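Local structure of adenosine kinase (Sinorhizobium meliloti, 3UBO) at residues 206-218 / 237-249. The protein probably phosphorylates a nucleoside or sugar substrate with ATP as a pfkB-family kinase, and is captured here with adenosine and ADP bound. Numbering follows the deposited sequence.
Sequences MRSGTVDIVFANR and LARDCKLAAVTLS. With ADP (adenosine-5'-diphosphate), chain D.
Backbone hydrogen bonds join V214 to L243 and A216 to both A245 and T247, and set strands 213-217 and 246-247 side by side in parallel, A216 level with V246 and N217 with T247. V214 N donates to L243 O at 3.0 Å and A216 N to A245 O at 3.1 Å, while A216 O receives T247 N at 2.7 Å. Alpha hydrogens of I213, F215 and V246 point at carbonyl oxygens across the same seam.

At the end away from the ADP, two salt bridges join the segments. R207 NH2 reaches D240 OD2 at 3.3 Å, with the guanidinium and carboxylate planes 75° apart, and Y225 OH also bonds this oxygen. Replacing D240 by an alanine is likely to leave the R207 guanidinium without its anionic mate and the Y225 hydroxyl without this acceptor. D212 OD1 lies 3.3 Å from K242 NZ, the lysine extended beyond CG alongside it, while D212 OD2 is bonded by T185 N and H179 NE2.

Apolar packing fills the helix side: the selenomethionine M206 bends at its third torsion (80°), bringing CE within 3.6 Å of C241 SG and also against L237 CD1. That leucine methyl meets V214 CG1 too.

The strand ends carry N217 and T247 to the nucleotide pocket of this pfkB-family kinase, where N217 ND2 bonds O1B of the ADP beta-phosphate weakly. Helices 218-224 and 230-240 connect strand 213-217 to 246-247, outermost in the chain's parallel sheet; strand 184-188 flanks 213-217, and helix 278-290 packs against F215 and L243.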
HETATM    1  N   MSE A 206     -18.158 -17.010 -26.594  1.00 77.35           N
HETATM    2  CA  MSE A 206     -19.059 -15.920 -27.007  1.00 78.33           C
HETATM    3  C   MSE A 206     -20.168 -16.442 -27.926  1.00 78.98           C
HETATM    4  O   MSE A 206     -21.361 -16.264 -27.674  1.00 77.58           O
HETATM    5  CB  MSE A 206     -18.319 -14.831 -27.771  1.00 78.65           C
HETATM    6  CG  MSE A 206     -17.352 -14.009 -26.960  1.00 81.44           C
HETATM    7 SE   MSE A 206     -16.041 -12.968 -28.138  1.00 98.48          SE
HETATM    8  CE  MSE A 206     -17.100 -11.407 -28.727  1.00 84.46           C
ATOM      9  N   ARG A 207     -19.766 -17.071 -29.021  1.00 79.94           N
ATOM     10  CA  ARG A 207     -20.735 -17.558 -29.995  1.00 77.86           C
ATOM     11  C   ARG A 207     -21.833 -18.421 -29.378  1.00 73.28           C
ATOM     12  O   ARG A 207     -22.989 -18.223 -29.672  1.00 71.33           O
ATOM     13  CB  ARG A 207     -20.009 -18.216 -31.164  1.00 77.13           C
ATOM     14  CG  ARG A 207     -19.100 -17.183 -31.801  1.00 78.09           C
ATOM     15  CD  ARG A 207     -18.220 -17.812 -32.796  1.00 78.04           C
ATOM     16  NE  ARG A 207     -17.522 -16.810 -33.582  1.00 78.12           N
ATOM     17  CZ  ARG A 207     -16.400 -17.080 -34.229  1.00 78.89           C
ATOM     18  NH1 ARG A 207     -15.891 -18.324 -34.142  1.00 72.70           N
ATOM     19  NH2 ARG A 207     -15.790 -16.122 -34.932  1.00 77.40           N
ATOM     20  N   SER A 208     -21.483 -19.328 -28.488  1.00 73.50           N
ATOM     21  CA  SER A 208     -22.505 -20.052 -27.730  1.00 75.15           C
ATOM     22  C   SER A 208     -23.449 -19.152 -26.881  1.00 74.60           C
ATOM     23  O   SER A 208     -24.350 -19.668 -26.158  1.00 68.53           O
ATOM     24  CB  SER A 208     -21.845 -21.093 -26.833  1.00 73.82           C
ATOM     25  OG  SER A 208     -20.850 -20.486 -26.036  1.00 74.81           O
ATOM     26  N   GLY A 209     -23.218 -17.829 -26.966  1.00 73.00           N
ATOM     27  CA  GLY A 209     -24.018 -16.842 -26.258  1.00 70.47           C
ATOM     28  C   GLY A 209     -24.004 -17.123 -24.772  1.00 72.75           C
ATOM     29  O   GLY A 209     -24.872 -16.639 -24.011  1.00 70.13           O
ATOM     30  N   THR A 210     -23.016 -17.946 -24.374  1.00 73.54           N
ATOM     31  CA  THR A 210     -22.606 -18.101 -22.964  1.00 72.55           C
ATOM     32  C   THR A 210     -22.236 -16.758 -22.284  1.00 75.17           C
ATOM     33  O   THR A 210     -22.704 -16.494 -21.152  1.00 74.69           O
ATOM     34  CB  THR A 210     -21.411 -19.026 -22.781  1.00 71.24           C
ATOM     35  OG1 THR A 210     -21.729 -20.319 -23.312  1.00 74.03           O
ATOM     36  CG2 THR A 210     -21.135 -19.160 -21.287  1.00 68.72           C
ATOM     37  N   VAL A 211     -21.412 -15.941 -22.971  1.00 71.14           N
ATOM     38  CA  VAL A 211     -21.053 -14.610 -22.572  1.00 69.28           C
ATOM     39  C   VAL A 211     -21.770 -13.660 -23.472  1.00 72.64           C
ATOM     40  O   VAL A 211     -21.595 -13.665 -24.715  1.00 73.97           O
ATOM     41  CB  VAL A 211     -19.526 -14.301 -22.759  1.00 73.26           C
ATOM     42  CG1 VAL A 211     -19.179 -12.868 -22.371  1.00 69.57           C
ATOM     43  CG2 VAL A 211     -18.712 -15.226 -21.918  1.00 75.27           C
ATOM     44  N   ASP A 212     -22.523 -12.795 -22.811  1.00 70.40           N
ATOM     45  CA  ASP A 212     -23.217 -11.696 -23.432  1.00 70.90           C
ATOM     46  C   ASP A 212     -22.261 -10.563 -23.842  1.00 71.87           C
ATOM     47  O   ASP A 212     -22.008 -10.353 -25.043  1.00 73.00           O
ATOM     48  CB  ASP A 212     -24.279 -11.182 -22.443  1.00 70.48           C
ATOM     49  CG  ASP A 212     -25.372 -12.176 -22.243  1.00 70.62           C
ATOM     50  OD1 ASP A 212     -25.724 -12.772 -23.294  1.00 70.63           O
ATOM     51  OD2 ASP A 212     -25.860 -12.372 -21.079  1.00 69.47           O
ATOM     52  N   ILE A 213     -21.750  -9.849 -22.827  1.00 70.87           N
ATOM     53  CA  ILE A 213     -20.925  -8.619 -22.966  1.00 70.20           C
ATOM     54  C   ILE A 213     -19.382  -8.834 -22.942  1.00 68.75           C
ATOM     55  O   ILE A 213     -18.846  -9.606 -22.105  1.00 68.80           O
ATOM     56  CB  ILE A 213     -21.294  -7.609 -21.849  1.00 68.62           C
ATOM     57  CG1 ILE A 213     -22.815  -7.400 -21.787  1.00 68.03           C
ATOM     58  CG2 ILE A 213     -20.572  -6.296 -22.060  1.00 68.75           C
ATOM     59  CD1 ILE A 213     -23.346  -7.001 -20.421  1.00 64.94           C
ATOM     60  N   VAL A 214     -18.674  -8.164 -23.854  1.00 66.71           N
ATOM     61  CA  VAL A 214     -17.215  -8.297 -23.940  1.00 66.41           C
ATOM     62  C   VAL A 214     -16.421  -6.992 -23.718  1.00 69.06           C
ATOM     63  O   VAL A 214     -16.472  -6.084 -24.579  1.00 70.46           O
ATOM     64  CB  VAL A 214     -16.832  -8.907 -25.291  1.00 66.89           C
ATOM     65  CG1 VAL A 214     -15.364  -8.690 -25.607  1.00 65.46           C
ATOM     66  CG2 VAL A 214     -17.170 -10.357 -25.271  1.00 69.61           C
ATOM     67  N   PHE A 215     -15.695  -6.862 -22.593  1.00 67.57           N
ATOM     68  CA  PHE A 215     -14.732  -5.721 -22.426  1.00 66.81           C
ATOM     69  C   PHE A 215     -13.330  -6.152 -22.854  1.00 66.45           C
ATOM     70  O   PHE A 215     -12.914  -7.301 -22.567  1.00 68.99           O
ATOM     71  CB  PHE A 215     -14.653  -5.206 -20.988  1.00 64.77           C
ATOM     72  CG  PHE A 215     -15.965  -4.740 -20.423  1.00 66.64           C
ATOM     73  CD1 PHE A 215     -16.205  -3.386 -20.251  1.00 60.60           C
ATOM     74  CD2 PHE A 215     -16.961  -5.671 -20.033  1.00 65.01           C
ATOM     75  CE1 PHE A 215     -17.390  -2.942 -19.711  1.00 60.48           C
ATOM     76  CE2 PHE A 215     -18.172  -5.232 -19.507  1.00 63.44           C
ATOM     77  CZ  PHE A 215     -18.380  -3.836 -19.363  1.00 63.50           C
ATOM     78  N   ALA A 216     -12.630  -5.256 -23.540  1.00 64.15           N
ATOM     79  CA  ALA A 216     -11.288  -5.488 -24.049  1.00 66.39           C
ATOM     80  C   ALA A 216     -10.509  -4.152 -24.315  1.00 72.33           C
ATOM     81  O   ALA A 216     -11.113  -3.047 -24.415  1.00 70.02           O
ATOM     82  CB  ALA A 216     -11.367  -6.302 -25.306  1.00 66.39           C
ATOM     83  N   ASN A 217      -9.179  -4.215 -24.431  1.00 71.99           N
ATOM     84  CA  ASN A 217      -8.478  -3.013 -24.879  1.00 71.95           C
ATOM     85  C   ASN A 217      -8.182  -3.242 -26.362  1.00 72.72           C
ATOM     86  O   ASN A 217      -8.483  -4.311 -26.885  1.00 74.31           O
ATOM     87  CB  ASN A 217      -7.249  -2.663 -24.004  1.00 71.36           C
ATOM     88  CG  ASN A 217      -6.196  -3.778 -23.980  1.00 72.97           C
ATOM     89  OD1 ASN A 217      -5.940  -4.430 -24.993  1.00 72.52           O
ATOM     90  ND2 ASN A 217      -5.563  -3.975 -22.824  1.00 72.41           N
ATOM     91  N   ARG A 218      -7.622  -2.257 -27.039  1.00 73.15           N
ATOM     92  CA  ARG A 218      -7.422  -2.367 -28.459  1.00 72.65           C
ATOM     93  C   ARG A 218      -6.531  -3.537 -28.852  1.00 74.99           C
ATOM     94  O   ARG A 218      -6.917  -4.335 -29.680  1.00 77.15           O
ATOM     95  CB  ARG A 218      -6.898  -1.063 -28.965  1.00 73.49           C
ATOM     96  CG  ARG A 218      -6.450  -1.082 -30.363  1.00 77.32           C
ATOM     97  CD  ARG A 218      -5.737   0.245 -30.638  1.00 77.39           C
ATOM     98  NE  ARG A 218      -5.683   0.536 -32.054  1.00 78.90           N
ATOM     99  CZ  ARG A 218      -6.418   1.482 -32.637  1.00 85.35           C
ATOM    100  NH1 ARG A 218      -7.263   2.231 -31.901  1.00 83.45           N
ATOM    101  NH2 ARG A 218      -6.301   1.693 -33.956  1.00 86.62           N
ATOM    102  N   LEU A 237     -16.415  -8.461 -33.745  1.00 84.30           N
ATOM    103  CA  LEU A 237     -16.712  -8.405 -32.323  1.00 83.16           C
ATOM    104  C   LEU A 237     -18.184  -8.110 -32.042  1.00 82.70           C
ATOM    105  O   LEU A 237     -18.748  -8.594 -31.049  1.00 79.79           O
ATOM    106  CB  LEU A 237     -15.858  -7.306 -31.700  1.00 85.73           C
ATOM    107  CG  LEU A 237     -16.239  -6.918 -30.269  1.00 83.49           C
ATOM    108  CD1 LEU A 237     -15.655  -7.963 -29.360  1.00 83.67           C
ATOM    109  CD2 LEU A 237     -15.801  -5.521 -29.831  1.00 77.00           C
ATOM    110  N   ALA A 238     -18.773  -7.281 -32.918  1.00 84.13           N
ATOM    111  CA  ALA A 238     -20.222  -7.008 -32.964  1.00 83.12           C
ATOM    112  C   ALA A 238     -21.087  -8.225 -33.296  1.00 82.85           C
ATOM    113  O   ALA A 238     -22.163  -8.347 -32.747  1.00 80.05           O
ATOM    114  CB  ALA A 238     -20.521  -5.915 -33.941  1.00 80.59           C
ATOM    115  N   ARG A 239     -20.597  -9.083 -34.204  1.00 84.08           N
ATOM    116  CA  ARG A 239     -21.225 -10.341 -34.615  1.00 83.73           C
ATOM    117  C   ARG A 239     -21.283 -11.404 -33.519  1.00 86.87           C
ATOM    118  O   ARG A 239     -22.174 -12.312 -33.561  1.00 86.34           O
ATOM    119  CB  ARG A 239     -20.470 -10.998 -35.789  1.00 85.08           C
ATOM    120  CG  ARG A 239     -20.217 -10.138 -36.990  1.00 88.35           C
ATOM    121  CD  ARG A 239     -19.866 -10.977 -38.228  1.00 90.84           C
ATOM    122  NE  ARG A 239     -19.619 -10.099 -39.385  1.00 95.84           N
ATOM    123  CZ  ARG A 239     -18.973 -10.454 -40.504  1.00 97.14           C
ATOM    124  NH1 ARG A 239     -18.496 -11.697 -40.651  1.00 94.46           N
ATOM    125  NH2 ARG A 239     -18.802  -9.554 -41.481  1.00 92.08           N
ATOM    126  N   ASP A 240     -20.325 -11.355 -32.579  1.00 84.48           N
ATOM    127  CA  ASP A 240     -20.143 -12.518 -31.698  1.00 82.95           C
ATOM    128  C   ASP A 240     -20.698 -12.343 -30.273  1.00 81.97           C
ATOM    129  O   ASP A 240     -20.865 -13.345 -29.518  1.00 78.94           O
ATOM    130  CB  ASP A 240     -18.688 -12.981 -31.721  1.00 83.67           C
ATOM    131  CG  ASP A 240     -18.190 -13.262 -33.131  1.00 85.71           C
ATOM    132  OD1 ASP A 240     -19.014 -13.217 -34.073  1.00 86.66           O
ATOM    133  OD2 ASP A 240     -16.973 -13.530 -33.308  1.00 87.09           O
ATOM    134  N   CYS A 241     -20.997 -11.076 -29.930  1.00 79.80           N
ATOM    135  CA  CYS A 241     -21.693 -10.727 -28.676  1.00 76.52           C
ATOM    136  C   CYS A 241     -22.797  -9.656 -28.845  1.00 74.22           C
ATOM    137  O   CYS A 241     -22.851  -8.948 -29.854  1.00 78.17           O
ATOM    138  CB  CYS A 241     -20.683 -10.313 -27.595  1.00 75.07           C
ATOM    139  SG  CYS A 241     -19.632  -8.933 -28.115  1.00 76.81           S
ATOM    140  N   LYS A 242     -23.662  -9.523 -27.844  1.00 73.49           N
ATOM    141  CA  LYS A 242     -24.739  -8.525 -27.878  1.00 75.07           C
ATOM    142  C   LYS A 242     -24.137  -7.134 -27.863  1.00 77.41           C
ATOM    143  O   LYS A 242     -24.475  -6.259 -28.686  1.00 77.62           O
ATOM    144  CB  LYS A 242     -25.705  -8.708 -26.693  1.00 71.65           C
ATOM    145  CG  LYS A 242     -26.466 -10.037 -26.800  1.00 77.34           C
ATOM    146  CD  LYS A 242     -27.449 -10.351 -25.646  1.00 79.67           C
ATOM    147  CE  LYS A 242     -27.684 -11.888 -25.553  1.00 75.54           C
ATOM    148  NZ  LYS A 242     -28.733 -12.210 -24.510  1.00 78.82           N
ATOM    149  N   LEU A 243     -23.205  -6.980 -26.914  1.00 78.52           N
ATOM    150  CA  LEU A 243     -22.613  -5.721 -26.473  1.00 75.64           C
ATOM    151  C   LEU A 243     -21.096  -5.933 -26.235  1.00 74.59           C
ATOM    152  O   LEU A 243     -20.662  -6.972 -25.693  1.00 74.42           O
ATOM    153  CB  LEU A 243     -23.319  -5.268 -25.179  1.00 72.34           C
ATOM    154  CG  LEU A 243     -22.965  -3.869 -24.692  1.00 73.19           C
ATOM    155  CD1 LEU A 243     -22.914  -2.960 -25.911  1.00 73.47           C
ATOM    156  CD2 LEU A 243     -23.934  -3.359 -23.599  1.00 71.54           C
ATOM    157  N   ALA A 244     -20.299  -4.950 -26.638  1.00 73.26           N
ATOM    158  CA  ALA A 244     -18.847  -5.026 -26.502  1.00 72.40           C
ATOM    159  C   ALA A 244     -18.110  -3.627 -26.396  1.00 73.80           C
ATOM    160  O   ALA A 244     -17.936  -2.903 -27.380  1.00 71.26           O
ATOM    161  CB  ALA A 244     -18.290  -5.852 -27.634  1.00 72.07           C
ATOM    162  N   ALA A 245     -17.677  -3.291 -25.181  1.00 72.07           N
ATOM    163  CA  ALA A 245     -16.877  -2.106 -24.888  1.00 71.02           C
ATOM    164  C   ALA A 245     -15.343  -2.296 -25.108  1.00 70.23           C
ATOM    165  O   ALA A 245     -14.764  -3.284 -24.638  1.00 68.54           O
ATOM    166  CB  ALA A 245     -17.172  -1.649 -23.455  1.00 68.18           C
ATOM    167  N   VAL A 246     -14.702  -1.346 -25.806  1.00 68.87           N
ATOM    168  CA  VAL A 246     -13.270  -1.431 -26.070  1.00 68.85           C
ATOM    169  C   VAL A 246     -12.466  -0.213 -25.581  1.00 70.92           C
ATOM    170  O   VAL A 246     -12.623   0.896 -26.102  1.00 72.77           O
ATOM    171  CB  VAL A 246     -13.030  -1.686 -27.555  1.00 68.44           C
ATOM    172  CG1 VAL A 246     -11.569  -1.539 -27.902  1.00 69.19           C
ATOM    173  CG2 VAL A 246     -13.524  -3.056 -27.883  1.00 67.48           C
ATOM    174  N   THR A 247     -11.585  -0.401 -24.593  1.00 71.17           N
ATOM    175  CA  THR A 247     -10.771   0.716 -24.100  1.00 69.11           C
ATOM    176  C   THR A 247      -9.653   1.135 -25.070  1.00 67.73           C
ATOM    177  O   THR A 247      -8.964   0.324 -25.663  1.00 66.50           O
ATOM    178  CB  THR A 247     -10.254   0.471 -22.649  1.00 70.44           C
ATOM    179  OG1 THR A 247      -9.472  -0.732 -22.609  1.00 73.67           O
ATOM    180  CG2 THR A 247     -11.404   0.377 -21.632  1.00 62.58           C
ATOM    181  N   LEU A 248      -9.506   2.446 -25.226  1.00 72.37           N
ATOM    182  CA  LEU A 248      -8.524   3.068 -26.143  1.00 70.93           C
ATOM    183  C   LEU A 248      -7.515   3.944 -25.395  1.00 70.63           C
ATOM    184  O   LEU A 248      -7.127   5.005 -25.875  1.00 72.31           O
ATOM    185  CB  LEU A 248      -9.235   3.938 -27.177  1.00 71.99           C
ATOM    186  CG  LEU A 248     -10.285   3.309 -28.107  1.00 74.25           C
ATOM    187  CD1 LEU A 248     -11.191   4.395 -28.769  1.00 68.26           C
ATOM    188  CD2 LEU A 248      -9.626   2.342 -29.127  1.00 74.76           C
ATOM    189  N   SER A 249      -7.090   3.493 -24.223  1.00 69.28           N
ATOM    190  CA  SER A 249      -6.196   4.261 -23.391  1.00 69.52           C
ATOM    191  C   SER A 249      -6.685   5.704 -23.310  1.00 71.39           C
ATOM    192  O   SER A 249      -7.750   5.952 -22.732  1.00 71.63           O
ATOM    193  CB  SER A 249      -4.772   4.227 -23.933  1.00 69.85           C
ATOM    194  OG  SER A 249      -4.505   3.076 -24.692  1.00 68.24           O
TER
HETATM  195  PB  ADP D 354      -5.755  -1.379 -20.358  1.00 75.75           P
HETATM  196  O1B ADP D 354      -4.443  -2.253 -20.877  1.00 74.55           O
HETATM  197  O2B ADP D 354      -7.208  -2.205 -20.225  1.00 71.97           O
HETATM  198  O3B ADP D 354      -5.473  -0.730 -19.050  1.00 70.07           O
HETATM  199  PA  ADP D 354      -6.330   1.154 -22.041  1.00 77.43           P
HETATM  200  O1A ADP D 354      -5.012   1.729 -22.845  1.00 70.75           O
HETATM  201  O2A ADP D 354      -7.458   1.043 -22.966  1.00 74.24           O
HETATM  202  O3A ADP D 354      -5.671  -0.358 -21.681  1.00 78.44           O
HETATM  203  O5' ADP D 354      -6.857   2.076 -20.740  1.00 70.89           O
HETATM  204  C5' ADP D 354      -8.032   1.696 -20.034  1.00 68.75           C
HETATM  205  C4' ADP D 354      -8.889   2.926 -19.590  1.00 70.41           C
HETATM  206  O4' ADP D 354      -8.332   3.830 -18.522  1.00 70.35           O
HETATM  207  C3' ADP D 354      -9.281   4.015 -20.724  1.00 71.08           C
HETATM  208  O3' ADP D 354     -10.220   3.683 -21.731  1.00 70.90           O
HETATM  209  C2' ADP D 354      -9.351   5.353 -19.998  1.00 70.77           C
HETATM  210  O2' ADP D 354     -10.593   5.844 -19.472  1.00 70.59           O
HETATM  211  C1' ADP D 354      -8.205   5.162 -19.046  1.00 69.14           C
HETATM  212  N9  ADP D 354      -6.865   5.488 -19.625  1.00 71.70           N
HETATM  213  C8  ADP D 354      -5.893   4.628 -20.087  1.00 70.31           C
HETATM  214  N7  ADP D 354      -4.746   5.394 -20.560  1.00 69.22           N
HETATM  215  C5  ADP D 354      -5.057   6.774 -20.395  1.00 69.89           C
HETATM  216  C6  ADP D 354      -4.289   8.005 -20.669  1.00 71.02           C
HETATM  217  N6  ADP D 354      -2.913   7.912 -21.195  1.00 68.88           N
HETATM  218  N1  ADP D 354      -4.836   9.214 -20.372  1.00 68.47           N
HETATM  219  C2  ADP D 354      -6.118   9.310 -19.803  1.00 67.57           C
HETATM  220  N3  ADP D 354      -6.892   8.120 -19.544  1.00 68.71           N
HETATM  221  C4  ADP D 354      -6.341   6.872 -19.824  1.00 71.29           C